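Local coordinates for POP2 (Saccharomyces cerevisiae, PDB 1UOC), which degrades poly(A) tails of mRNA from the 3' end to 5'-AMP, as a probably catalytic subunit of the CCR4-NOT deadenylase complex, at residues A[29-34]-A[148-153]. Numbering follows the deposited sequence.
With CA (calcium ion), chain C.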
# COMPACT_ATOMS: atom_id res chain seq x y z
N ALA A 29 14.38 8.26 8.67
CA ALA A 29 14.55 9.52 9.39
C ALA A 29 13.80 10.60 8.59
O ALA A 29 13.14 11.46 9.16
CB ALA A 29 16.03 9.87 9.52
N VAL A 30 13.91 10.53 7.26
CA VAL A 30 13.22 11.47 6.38
C VAL A 30 11.70 11.27 6.45
O VAL A 30 10.94 12.23 6.49
CB VAL A 30 13.66 11.30 4.90
CG1 VAL A 30 12.80 12.17 3.99
CG2 VAL A 30 15.14 11.66 4.76
N ILE A 31 11.26 10.01 6.44
CA ILE A 31 9.83 9.71 6.52
C ILE A 31 9.27 10.33 7.81
O ILE A 31 8.23 10.97 7.81
CB ILE A 31 9.60 8.18 6.56
CG1 ILE A 31 9.93 7.58 5.19
CG2 ILE A 31 8.14 7.86 6.96
CD1 ILE A 31 9.96 6.06 5.17
N ARG A 32 9.99 10.12 8.89
CA ARG A 32 9.64 10.61 10.20
C ARG A 32 9.41 12.13 10.25
O ARG A 32 8.49 12.60 10.93
CB ARG A 32 10.74 10.21 11.18
CG ARG A 32 10.30 9.96 12.60
CD ARG A 32 11.49 9.46 13.43
NE ARG A 32 11.94 8.16 12.94
CZ ARG A 32 13.20 7.84 12.69
NH1 ARG A 32 14.18 8.72 12.87
NH2 ARG A 32 13.49 6.63 12.24
N GLN A 33 10.21 12.91 9.54
CA GLN A 33 10.00 14.36 9.61
C GLN A 33 9.04 14.89 8.56
O GLN A 33 8.62 16.03 8.64
CB GLN A 33 11.34 15.13 9.58
CG GLN A 33 11.95 15.37 8.22
CD GLN A 33 11.43 16.63 7.53
OE1 GLN A 33 11.55 16.76 6.32
NE2 GLN A 33 10.88 17.57 8.30
N LEU A 34 8.66 14.06 7.60
CA LEU A 34 7.72 14.52 6.58
C LEU A 34 6.28 14.22 6.97
O LEU A 34 5.37 15.00 6.67
CB LEU A 34 7.99 13.85 5.22
CG LEU A 34 9.28 14.12 4.44
CD1 LEU A 34 9.37 13.17 3.25
CD2 LEU A 34 9.30 15.57 3.98
N SER A 148 7.78 5.07 13.62
CA SER A 148 7.84 6.14 12.63
C SER A 148 6.83 7.26 12.85
O SER A 148 7.01 8.38 12.36
CB SER A 148 7.65 5.56 11.23
OG SER A 148 6.34 5.06 11.08
N GLY A 149 5.76 6.96 13.57
CA GLY A 149 4.73 7.95 13.78
C GLY A 149 3.58 7.73 12.81
O GLY A 149 2.59 8.45 12.85
N LEU A 150 3.70 6.74 11.94
CA LEU A 150 2.64 6.45 10.97
C LEU A 150 1.53 5.56 11.55
O LEU A 150 0.41 5.57 11.04
CB LEU A 150 3.22 5.77 9.73
CG LEU A 150 4.13 6.56 8.79
CD1 LEU A 150 4.53 5.73 7.60
CD2 LEU A 150 3.39 7.76 8.32
N MET A 151 1.86 4.80 12.59
CA MET A 151 0.91 3.89 13.22
C MET A 151 0.22 4.43 14.47
O MET A 151 0.74 5.30 15.16
CB MET A 151 1.61 2.58 13.61
CG MET A 151 2.56 2.02 12.55
SD MET A 151 1.79 1.82 10.95
CE MET A 151 0.62 0.52 11.24
N MET A 152 -0.97 3.91 14.75
CA MET A 152 -1.75 4.29 15.93
C MET A 152 -1.96 5.78 16.10
O MET A 152 -1.91 6.30 17.21
CB MET A 152 -1.07 3.74 17.19
CG MET A 152 -1.01 2.23 17.23
SD MET A 152 -0.11 1.68 18.68
CE MET A 152 1.06 0.58 17.96
N ASP A 153 -2.21 6.47 15.00
CA ASP A 153 -2.39 7.92 15.02
C ASP A 153 -3.41 8.32 13.96
O ASP A 153 -3.11 8.30 12.77
CB ASP A 153 -1.04 8.59 14.73
CG ASP A 153 -1.09 10.08 14.91
OD1 ASP A 153 -2.18 10.67 14.72
OD2 ASP A 153 -0.04 10.66 15.21
CA CA C . 7.56 17.05 10.37
O HOH W 1 7.42 11.03 13.16
O HOH W 2 6.91 14.60 11.20
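Ser148, Ile31 and Arg32 carry most of this small contact in the DEDD-type, RNase H-like nuclease domain. It joins the C-terminal end of helix 24-34 to the loop that leads from helix 138-146 to strand 157-160. The apolar part is one methyl-to-methyl touch: CG2 of Ile31 lies 4.2 Å from CD1 of Leu150. Ile31 also packs on Trp100 and Phe102 of strand 99-103; Leu150 also touches Val35, just past the helix. CG of Arg32 lies 3.7 Å from the carbonyl O of Ser148, a van der Waals contact. No direct hydrogen bond crosses the contact. Instead, one water donates to Arg32 O at 2.9 Å and to Ser148 O at 2.8 Å, bridging the two carbonyls. The loop holds its own turn. Ser148 OG accepts from Leu150 N at 3.2 Å (N-H...O 157°), an ST turn; OG sits between the backbone N and the carbonyl carbon (chi1 67°), within reach of this N-H. The same hydroxyl is also hydrogen-bonded to Leu145 O in the preceding helix. Gly149 follows with positive phi (99°), where the chain leaves the helix. A calcium ion sits beside the helix end, bound by Gln33 O and Ser36 OG, a site distinct from the predicted catalytic metal residues. The oxygen of a second water, which donates to Arg32 O, lies 2.7 Å from the calcium ion.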